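Local structure of SnoaL-like domain-containing protein (Novosphingobium aromaticivorans, 2RFR) at residues A[41-45]-A[133-137]; A[92-97]-A[126-132]; A[97-103]-A[119-125]. The protein is of unknown function but has the cystatin-like alpha+beta fold of the NTF2 superfamily, whose SnoaL-like members often enclose a pocket for small molecules. All blocks are in the same frame, centred on the assembly; numbering follows the deposited sequence. Where two conformers were deposited one is given.

Interaction 1: A[41-45]-A[133-137]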
loop_
_atom_site.group_PDB
_atom_site.type_symbol
_atom_site.label_atom_id
_atom_site.label_comp_id
_atom_site.label_asym_id
_atom_site.label_seq_id
_atom_site.Cartn_x
_atom_site.Cartn_y
_atom_site.Cartn_z
ATOM N N SER A 41 -5.197 -7.691 -18.865
ATOM C CA SER A 41 -4.320 -8.629 -19.549
ATOM C C SER A 41 -3.102 -7.946 -20.131
ATOM O O SER A 41 -2.011 -8.572 -20.206
ATOM C CB SER A 41 -5.083 -9.413 -20.614
ATOM O OG SER A 41 -5.351 -8.626 -21.792
ATOM N N GLU A 42 -3.242 -6.682 -20.528
ATOM C CA GLU A 42 -2.148 -5.899 -21.091
ATOM C C GLU A 42 -1.151 -5.399 -20.075
ATOM O O GLU A 42 -0.117 -4.845 -20.471
ATOM C CB GLU A 42 -2.725 -4.768 -21.947
ATOM C CG GLU A 42 -3.471 -5.293 -23.183
ATOM C CD GLU A 42 -4.335 -4.288 -23.891
ATOM O OE1 GLU A 42 -4.505 -3.146 -23.397
ATOM O OE2 GLU A 42 -4.853 -4.672 -24.976
ATOM N N LEU A 43 -1.362 -5.657 -18.792
ATOM C CA LEU A 43 -0.291 -5.502 -17.821
ATOM C C LEU A 43 0.841 -6.511 -18.039
ATOM O O LEU A 43 1.958 -6.253 -17.573
ATOM C CB LEU A 43 -0.848 -5.646 -16.410
ATOM C CG LEU A 43 -1.950 -4.669 -15.980
ATOM C CD1 LEU A 43 -2.471 -5.101 -14.592
ATOM C CD2 LEU A 43 -1.443 -3.224 -15.939
ATOM N N TRP A 44 0.517 -7.645 -18.669
ATOM C CA TRP A 44 1.458 -8.690 -18.994
ATOM C C TRP A 44 1.967 -8.586 -20.403
ATOM O O TRP A 44 1.323 -8.044 -21.290
ATOM C CB TRP A 44 0.768 -10.063 -18.876
ATOM C CG TRP A 44 0.695 -10.687 -17.478
ATOM C CD1 TRP A 44 1.479 -11.647 -16.968
ATOM C CD2 TRP A 44 -0.323 -10.392 -16.462
ATOM N NE1 TRP A 44 1.049 -11.984 -15.725
ATOM C CE2 TRP A 44 -0.066 -11.243 -15.395
ATOM C CE3 TRP A 44 -1.428 -9.548 -16.392
ATOM C CZ2 TRP A 44 -0.854 -11.259 -14.247
ATOM C CZ3 TRP A 44 -2.204 -9.556 -15.237
ATOM C CH2 TRP A 44 -1.916 -10.418 -14.192
ATOM N N VAL A 45 3.139 -9.175 -20.610
ATOM C CA VAL A 45 3.643 -9.519 -21.965
ATOM C C VAL A 45 2.640 -10.437 -22.635
ATOM O O VAL A 45 1.800 -11.093 -21.995
ATOM C CB VAL A 45 5.067 -10.096 -21.917
ATOM C CG1 VAL A 45 6.048 -9.081 -21.309
ATOM C CG2 VAL A 45 5.122 -11.449 -21.226
ATOM N N ARG A 133 6.477 -4.677 -18.149
ATOM C CA ARG A 133 5.289 -5.539 -18.187
ATOM C C ARG A 133 5.525 -6.765 -17.322
ATOM O O ARG A 133 6.658 -7.207 -17.127
ATOM C CB ARG A 133 5.006 -6.007 -19.630
ATOM C CG ARG A 133 4.633 -4.938 -20.613
ATOM C CD ARG A 133 3.277 -4.331 -20.371
ATOM N NE ARG A 133 2.918 -3.330 -21.366
ATOM C CZ ARG A 133 3.238 -2.057 -21.309
ATOM N NH1 ARG A 133 4.012 -1.570 -20.367
ATOM N NH2 ARG A 133 2.818 -1.239 -22.255
ATOM N N ALA A 134 4.445 -7.314 -16.774
ATOM C CA ALA A 134 4.513 -8.538 -16.041
ATOM C C ALA A 134 4.821 -9.726 -16.943
ATOM O O ALA A 134 4.326 -9.820 -18.079
ATOM C CB ALA A 134 3.167 -8.786 -15.283
ATOM N N VAL A 135 5.609 -10.659 -16.442
ATOM C CA VAL A 135 5.912 -11.912 -17.142
ATOM C C VAL A 135 5.149 -13.048 -16.508
ATOM O O VAL A 135 4.375 -13.723 -17.168
ATOM C CB VAL A 135 7.414 -12.170 -17.155
ATOM C CG1 VAL A 135 7.728 -13.571 -17.766
ATOM C CG2 VAL A 135 8.127 -11.049 -17.921
ATOM N N ARG A 136 5.300 -13.250 -15.204
ATOM C CA ARG A 136 4.589 -14.307 -14.489
ATOM C C ARG A 136 4.138 -13.765 -13.147
ATOM O O ARG A 136 4.886 -13.094 -12.424
ATOM C CB ARG A 136 5.497 -15.519 -14.292
ATOM C CG ARG A 136 4.808 -16.692 -13.643
ATOM C CD ARG A 136 5.676 -17.965 -13.763
ATOM N NE ARG A 136 5.178 -19.122 -13.028
ATOM C CZ ARG A 136 4.363 -20.100 -13.462
ATOM N NH1 ARG A 136 3.881 -20.100 -14.658
ATOM N NH2 ARG A 136 4.009 -21.065 -12.617
ATOM N N ARG A 137 2.905 -14.112 -12.760
ATOM C CA ARG A 137 2.429 -13.887 -11.393
ATOM C C ARG A 137 2.069 -15.257 -10.854
ATOM O O ARG A 137 1.400 -16.033 -11.530
ATOM C CB ARG A 137 1.176 -13.007 -11.394
ATOM C CG ARG A 137 0.606 -12.712 -9.989
ATOM C CD ARG A 137 -0.631 -11.886 -10.083
ATOM N NE ARG A 137 -1.217 -11.742 -8.743
ATOM C CZ ARG A 137 -2.323 -11.065 -8.532
ATOM N NH1 ARG A 137 -2.983 -10.500 -9.515
ATOM N NH2 ARG A 137 -2.755 -10.952 -7.312
HETATM O O HOH W 1 0.729 -3.865 -22.958
#

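Interaction 2: A[92-97]-A[126-132]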
loop_
_atom_site.group_PDB
_atom_site.type_symbol
_atom_site.label_atom_id
_atom_site.label_comp_id
_atom_site.label_asym_id
_atom_site.label_seq_id
_atom_site.Cartn_x
_atom_site.Cartn_y
_atom_site.Cartn_z
ATOM N N VAL A 92 14.892 -4.717 -8.797
ATOM C CA VAL A 92 15.229 -4.591 -10.196
ATOM C C VAL A 92 16.638 -5.088 -10.440
ATOM O O VAL A 92 17.561 -4.738 -9.700
ATOM C CB VAL A 92 15.083 -3.129 -10.644
ATOM C CG1 VAL A 92 15.504 -2.939 -12.113
ATOM C CG2 VAL A 92 13.676 -2.603 -10.346
ATOM N N GLU A 93 16.802 -5.890 -11.475
ATOM C CA GLU A 93 18.092 -6.377 -11.919
ATOM C C GLU A 93 18.174 -6.184 -13.430
ATOM O O GLU A 93 17.748 -7.017 -14.189
ATOM C CB GLU A 93 18.242 -7.849 -11.561
ATOM C CG GLU A 93 18.259 -8.108 -10.064
ATOM N N GLY A 94 18.725 -5.063 -13.840
ATOM C CA GLY A 94 18.851 -4.790 -15.255
ATOM C C GLY A 94 17.551 -4.537 -15.942
ATOM O O GLY A 94 16.916 -3.543 -15.709
ATOM N N ASP A 95 17.155 -5.475 -16.794
ATOM C CA ASP A 95 15.925 -5.405 -17.577
ATOM C C ASP A 95 14.860 -6.366 -17.038
ATOM O O ASP A 95 13.867 -6.569 -17.714
ATOM C CB ASP A 95 16.211 -5.694 -19.050
ATOM C CG ASP A 95 17.123 -4.674 -19.689
ATOM O OD1 ASP A 95 17.059 -3.494 -19.272
ATOM O OD2 ASP A 95 17.888 -5.056 -20.605
ATOM N N THR A 96 15.101 -6.951 -15.878
ATOM C CA THR A 96 14.100 -7.813 -15.205
ATOM C C THR A 96 13.867 -7.288 -13.797
ATOM O O THR A 96 14.658 -6.513 -13.273
ATOM C CB THR A 96 14.521 -9.272 -15.195
ATOM O OG1 THR A 96 15.685 -9.440 -14.395
ATOM C CG2 THR A 96 14.670 -9.867 -16.655
ATOM N N ALA A 97 12.801 -7.775 -13.182
ATOM C CA ALA A 97 12.498 -7.409 -11.820
ATOM C C ALA A 97 11.593 -8.482 -11.219
ATOM O O ALA A 97 10.933 -9.236 -11.916
ATOM C CB ALA A 97 11.779 -6.048 -11.745
ATOM N N ARG A 126 9.533 -7.709 -16.959
ATOM C CA ARG A 126 10.640 -7.357 -17.840
ATOM C C ARG A 126 10.395 -6.054 -18.534
ATOM O O ARG A 126 9.290 -5.629 -18.751
ATOM C CB ARG A 126 10.973 -8.471 -18.776
ATOM C CG ARG A 126 10.079 -8.672 -19.864
ATOM C CD ARG A 126 10.822 -9.592 -20.881
ATOM N NE ARG A 126 9.920 -9.858 -21.949
ATOM C CZ ARG A 126 9.236 -10.985 -22.159
ATOM N NH1 ARG A 126 9.380 -12.069 -21.397
ATOM N NH2 ARG A 126 8.434 -11.008 -23.208
ATOM N N ARG A 127 11.501 -5.422 -18.883
ATOM C CA ARG A 127 11.460 -4.161 -19.596
ATOM C C ARG A 127 11.178 -4.482 -21.035
ATOM O O ARG A 127 11.950 -5.168 -21.643
ATOM C CB ARG A 127 12.822 -3.457 -19.467
ATOM C CG ARG A 127 12.804 -2.015 -19.974
ATOM C CD ARG A 127 14.260 -1.488 -20.127
ATOM N NE ARG A 127 15.042 -1.634 -18.889
ATOM C CZ ARG A 127 14.914 -0.810 -17.834
ATOM N NH1 ARG A 127 14.113 0.276 -17.851
ATOM N NH2 ARG A 127 15.643 -1.022 -16.746
ATOM N N THR A 128 10.178 -3.910 -21.618
ATOM C CA THR A 128 9.870 -4.082 -23.033
ATOM C C THR A 128 10.029 -2.740 -23.682
ATOM O O THR A 128 10.118 -1.732 -23.007
ATOM C CB THR A 128 8.411 -4.559 -23.246
ATOM O OG1 THR A 128 7.481 -3.461 -23.138
ATOM C CG2 THR A 128 8.036 -5.716 -22.285
ATOM N N PRO A 129 10.002 -2.703 -25.022
ATOM C CA PRO A 129 10.078 -1.392 -25.678
ATOM C C PRO A 129 8.959 -0.430 -25.324
ATOM O O PRO A 129 9.155 0.787 -25.445
ATOM C CB PRO A 129 10.082 -1.755 -27.175
ATOM C CG PRO A 129 10.662 -3.113 -27.232
ATOM C CD PRO A 129 10.118 -3.814 -25.980
ATOM N N ALA A 130 7.820 -0.936 -24.856
ATOM C CA ALA A 130 6.677 -0.122 -24.490
ATOM C C ALA A 130 6.599 0.089 -22.958
ATOM O O ALA A 130 5.592 0.610 -22.467
ATOM C CB ALA A 130 5.425 -0.784 -24.932
ATOM N N GLY A 131 7.632 -0.320 -22.228
ATOM C CA GLY A 131 7.654 -0.178 -20.770
ATOM C C GLY A 131 7.702 -1.501 -20.048
ATOM O O GLY A 131 7.689 -2.577 -20.635
ATOM N N TRP A 132 7.759 -1.431 -18.740
ATOM C CA TRP A 132 7.741 -2.631 -17.935
ATOM C C TRP A 132 6.400 -3.346 -18.091
ATOM O O TRP A 132 5.352 -2.723 -18.121
ATOM C CB TRP A 132 7.989 -2.269 -16.476
ATOM C CG TRP A 132 9.405 -1.926 -16.199
ATOM C CD1 TRP A 132 9.988 -0.659 -16.210
ATOM C CD2 TRP A 132 10.455 -2.825 -15.861
ATOM N NE1 TRP A 132 11.307 -0.759 -15.907
ATOM C CE2 TRP A 132 11.631 -2.061 -15.667
ATOM C CE3 TRP A 132 10.534 -4.203 -15.693
ATOM C CZ2 TRP A 132 12.832 -2.643 -15.319
ATOM C CZ3 TRP A 132 11.726 -4.787 -15.332
ATOM C CH2 TRP A 132 12.872 -4.011 -15.171
#

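Interaction 3: A[97-103]-A[119-125]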
loop_
_atom_site.group_PDB
_atom_site.type_symbol
_atom_site.label_atom_id
_atom_site.label_comp_id
_atom_site.label_asym_id
_atom_site.label_seq_id
_atom_site.Cartn_x
_atom_site.Cartn_y
_atom_site.Cartn_z
ATOM N N ALA A 97 12.801 -7.775 -13.182
ATOM C CA ALA A 97 12.498 -7.409 -11.820
ATOM C C ALA A 97 11.593 -8.482 -11.219
ATOM O O ALA A 97 10.933 -9.236 -11.916
ATOM C CB ALA A 97 11.779 -6.048 -11.745
ATOM N N THR A 98 11.588 -8.460 -9.890
ATOM C CA THR A 98 10.730 -9.343 -9.063
ATOM C C THR A 98 10.035 -8.528 -7.989
ATOM O O THR A 98 10.676 -7.644 -7.394
ATOM C CB THR A 98 11.590 -10.452 -8.398
ATOM O OG1 THR A 98 12.363 -11.139 -9.409
ATOM C CG2 THR A 98 10.716 -11.505 -7.665
ATOM N N ALA A 99 8.771 -8.836 -7.699
ATOM C CA ALA A 99 8.081 -8.169 -6.609
ATOM C C ALA A 99 7.372 -9.218 -5.799
ATOM O O ALA A 99 6.944 -10.256 -6.303
ATOM C CB ALA A 99 7.055 -7.160 -7.143
ATOM N N ARG A 100 7.178 -8.952 -4.525
ATOM C CA ARG A 100 6.372 -9.766 -3.643
ATOM C C ARG A 100 5.394 -8.872 -2.902
ATOM O O ARG A 100 5.749 -7.769 -2.495
ATOM C CB ARG A 100 7.245 -10.522 -2.653
ATOM C CG ARG A 100 8.130 -11.613 -3.283
ATOM C CD ARG A 100 9.260 -11.989 -2.341
ATOM N NE ARG A 100 10.352 -11.000 -2.348
ATOM C CZ ARG A 100 11.021 -10.554 -1.272
ATOM N NH1 ARG A 100 10.778 -10.992 -0.051
ATOM N NH2 ARG A 100 11.964 -9.630 -1.415
ATOM N N CYS A 101 4.165 -9.354 -2.727
ATOM C CA CYS A 101 3.138 -8.602 -2.023
ATOM C C CYS A 101 2.099 -9.619 -1.506
ATOM O O CYS A 101 2.064 -10.756 -1.890
ATOM C CB CYS A 101 2.486 -7.519 -2.877
ATOM S SG CYS A 101 1.486 -8.095 -4.272
ATOM N N HIS A 102 1.258 -9.082 -0.660
ATOM C CA HIS A 102 0.069 -9.796 -0.211
ATOM C C HIS A 102 -1.104 -9.343 -1.027
ATOM O O HIS A 102 -1.159 -8.197 -1.507
ATOM C CB HIS A 102 -0.217 -9.495 1.249
ATOM C CG HIS A 102 0.843 -9.911 2.200
ATOM N ND1 HIS A 102 1.826 -9.051 2.643
ATOM C CD2 HIS A 102 1.089 -11.087 2.786
ATOM C CE1 HIS A 102 2.594 -9.707 3.510
ATOM N NE2 HIS A 102 2.177 -10.957 3.601
ATOM N N SER A 103 -2.126 -10.177 -1.138
ATOM C CA SER A 103 -3.418 -9.757 -1.688
ATOM C C SER A 103 -4.552 -10.321 -0.855
ATOM O O SER A 103 -4.469 -11.435 -0.351
ATOM C CB SER A 103 -3.523 -10.162 -3.157
ATOM O OG SER A 103 -3.458 -11.569 -3.368
ATOM N N SER A 119 -3.730 -14.064 0.381
ATOM C CA SER A 119 -2.737 -14.738 -0.454
ATOM C C SER A 119 -1.406 -14.059 -0.459
ATOM O O SER A 119 -1.287 -12.834 -0.260
ATOM C CB SER A 119 -3.234 -14.800 -1.886
ATOM O OG SER A 119 -4.517 -15.472 -1.970
ATOM N N ALA A 120 -0.385 -14.861 -0.744
ATOM C CA ALA A 120 0.933 -14.378 -1.163
ATOM C C ALA A 120 0.998 -14.273 -2.644
ATOM O O ALA A 120 0.368 -15.062 -3.368
ATOM C CB ALA A 120 1.951 -15.391 -0.690
ATOM N N ASN A 121 1.820 -13.335 -3.141
ATOM C CA ASN A 121 2.069 -13.222 -4.570
ATOM C C ASN A 121 3.537 -12.966 -4.812
ATOM O O ASN A 121 4.158 -12.155 -4.141
ATOM C CB ASN A 121 1.349 -12.015 -5.201
ATOM C CG ASN A 121 -0.125 -12.030 -5.032
ATOM O OD1 ASN A 121 -0.839 -12.450 -5.913
ATOM N ND2 ASN A 121 -0.610 -11.677 -3.838
ATOM N N ARG A 122 4.039 -13.594 -5.859
ATOM C CA ARG A 122 5.318 -13.290 -6.442
ATOM C C ARG A 122 5.126 -12.967 -7.900
ATOM O O ARG A 122 4.509 -13.728 -8.640
ATOM C CB ARG A 122 6.271 -14.498 -6.340
ATOM C CG ARG A 122 7.678 -14.127 -6.828
ATOM C CD ARG A 122 8.572 -15.306 -6.735
ATOM N NE ARG A 122 8.941 -15.536 -5.371
ATOM C CZ ARG A 122 10.179 -15.659 -4.929
ATOM N NH1 ARG A 122 11.218 -15.551 -5.749
ATOM N NH2 ARG A 122 10.366 -15.925 -3.647
ATOM N N TRP A 123 5.649 -11.818 -8.311
ATOM C CA TRP A 123 5.532 -11.311 -9.678
ATOM C C TRP A 123 6.918 -11.181 -10.271
ATOM O O TRP A 123 7.846 -10.782 -9.578
ATOM C CB TRP A 123 4.939 -9.931 -9.661
ATOM C CG TRP A 123 3.565 -9.690 -9.170
ATOM C CD1 TRP A 123 3.136 -9.700 -7.874
ATOM C CD2 TRP A 123 2.450 -9.253 -9.954
ATOM N NE1 TRP A 123 1.836 -9.316 -7.828
ATOM C CE2 TRP A 123 1.387 -8.987 -9.071
ATOM C CE3 TRP A 123 2.247 -9.053 -11.300
ATOM C CZ2 TRP A 123 0.163 -8.545 -9.511
ATOM C CZ3 TRP A 123 1.030 -8.578 -11.738
ATOM C CH2 TRP A 123 0.020 -8.296 -10.844
ATOM N N THR A 124 7.054 -11.476 -11.539
ATOM C CA THR A 124 8.230 -11.156 -12.326
ATOM C C THR A 124 7.850 -10.227 -13.439
ATOM O O THR A 124 6.718 -10.248 -13.929
ATOM C CB THR A 124 8.906 -12.377 -12.837
ATOM O OG1 THR A 124 8.042 -13.043 -13.728
ATOM C CG2 THR A 124 9.369 -13.331 -11.755
ATOM N N PHE A 125 8.821 -9.405 -13.862
ATOM C CA PHE A 125 8.602 -8.362 -14.860
ATOM C C PHE A 125 9.777 -8.314 -15.808
ATOM O O PHE A 125 10.894 -8.704 -15.473
ATOM C CB PHE A 125 8.459 -6.988 -14.196
ATOM C CG PHE A 125 7.405 -6.895 -13.145
ATOM C CD1 PHE A 125 7.690 -7.250 -11.878
ATOM C CD2 PHE A 125 6.120 -6.524 -13.437
ATOM C CE1 PHE A 125 6.718 -7.198 -10.891
ATOM C CE2 PHE A 125 5.110 -6.476 -12.460
ATOM C CZ PHE A 125 5.432 -6.851 -11.181
#

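Interaction 1: A[41-45]-A[133-137]
Beside the curved sheet of this NTF2-like fold, the two-residue strand 44-45 makes one parallel bridge to strand 131-141, pairing Trp44 with Ala134. Two backbone bonds fix the register: Ala134 N donates to Leu43 O (2.8 Å), and Val45 N donates to Ala134 O (2.9 Å). The type I turn from Ser41 to Trp44 delivers the chain from helix 37-41 to this position. Trp44 CG stands anti to its carbonyl carbon (chi1 -84°), which lays the indole beneath the partner strand. There Ala134 CB sits over one face of the five-membered ring in a CH-pi contact, 3.7 Å from the centroid and only 9° off the normal. The rim of the indole is met in its plane by Val135 O, 3.6 Å from Trp44 CD1; Arg137 CB lies at the ring edge farther along, 3.9 Å from Trp44 CZ2. Arg133 lies along the other end of the contact. Its CB rests on Val45 CG1 (3.7 Å), and a bend at chi2 (-70°) turns the chain back so that Arg133 CD comes within 3.4 Å of Glu42 O. A water completes this end, donating to Glu42 O and accepting from Arg133 NE, so the carbonyl and the guanidinium are linked indirectly. Val135 and Arg136 both face Thr124 and form a classic beta bulge on the side of the strand next to 112-128. Trp44 also packs against Ile64 of helix 61-69 and Tyr28 of helix 5-33, whereas Leu43, its CB directed away from strand 131-141, packs on Leu24 and Leu31 of that long helix. Beyond the bulge, Arg137 reaches Asn121 of strand 112-128 and makes a cation-pi contact with Tyr28.

Interaction 2: A[92-97]-A[126-132]
Arg127 meets the type II' turn Glu93-Thr96 of the beta hairpin joining strands 81-93 and 96-109, and its side chain follows that turn from base to tip. Its CB lies 4.1 Å from Asp95 CB and also above the centre of one face of the Trp132 indole. With CG anti to the backbone N (chi1 -170°), the chain runs extended to CD, which lies near Asp95 OD1, and the bend at chi3 then turns NE toward that oxygen. NE closes a salt bridge to Asp95 OD1 at 2.8 Å, meeting it on the anti side and somewhat out of the carboxylate plane; the carboxylate and guanidinium stand nearly perpendicular, 81° apart. At the tip, NH2 donates to Gly94 O (3.0 Å), while NH1 pairs with Asp17 of helix 5-33. Side chain and backbone of Arg127 both bind the turn, for Arg127 N also donates to Asp95 O (2.9 Å). Trp132, beyond the neighbouring turn Thr128-Gly131, slides its six-membered ring under the same loop: CZ2 lies beneath one face of the guanidinium, CZ3 touches Ala97 CB (3.8 Å), and CH2 approaches Val92 CG1. Its NE1 bonds to Asp17 as well, so one carboxylate serves both side chains. In the second turn, Thr128 OG1 accepts from Ala130 N, an ST turn, and donates to Gly131 O at 2.7 Å.

Interaction 3: A[97-103]-A[119-125]
The carbonyl oxygen of Cys101 takes two N-H groups of Asn121, the backbone N at 2.9 Å and, more weakly and in one of two side-chain conformers, ND2 at 3.4 Å. It lies within the long antiparallel hairpin of strands 96-109 and 112-128, inside the sheet of this NTF2-like domain, with strand 131-141 on one side and strand 81-93 on the other. The pairing is regular over seven residues, from Ala97 opposite Phe125 to Ser103 opposite Ser119, with hydrogen-bonded and non-hydrogen-bonded pairs alternating. In the same conformer, Asn121 ND2 has a stronger acceptor in Ser103 OG, 2.9 Å away, nearly straight along the N-H (170°) and in the amide plane. Ser103 OG sits between its own backbone N and carbonyl carbon (chi1 62°), which leans it toward the amide. OD1 of that conformer accepts from Arg137 and Asn139 of strand 131-141, so both ends of the amide are bonded. The same sheet face continues with Cys101, Trp123, Ala99 and Phe125. Cys101 SG lies obliquely beside the indole, 3.8 Å from Trp123 NE1, a nitrogen that has no hydrogen-bonding partner although the contact buries it. Ala99 CB meets the edge of the Phe125 ring at CE1 (3.8 Å), and Ile21, Ile25 and Leu24 of helix 5-33 cover this end. The opposite face carries Thr98, Arg100, His102 and Arg122. Arg122 reaches the carbonyl oxygen of Leu151 in helix 146-152 and Arg100, in one conformer, that of Leu152, while His102 NE2 bonds to Asp33 of the second subunit. At the far end of the paired residues, Ser119 N donates to Ser103 O at 2.8 Å.

From the N terminus, the chain leaves helix 5-33 and reaches segment 41-45, where interaction 1 closes the longest loop, with 87 residues before its return at 133-137. Inside that loop, interaction 2 joins the turn between strands 81-93 and 96-109 to the turn between strands 112-128 and 131-141. Nested within it, interaction 3 pairs strands 96-109 and 112-128 as a hairpin, and Ala97 belongs to both. Strands 112-128 and 131-141 are neighbours in the sheet, so all three contacts meet there: Arg133 O lies 2.9 Å from Arg126 N, and Val135 N lies 2.8 Å from Thr124 O. Together they join the sheet's central strands, its turn-bearing end and strand 44-45.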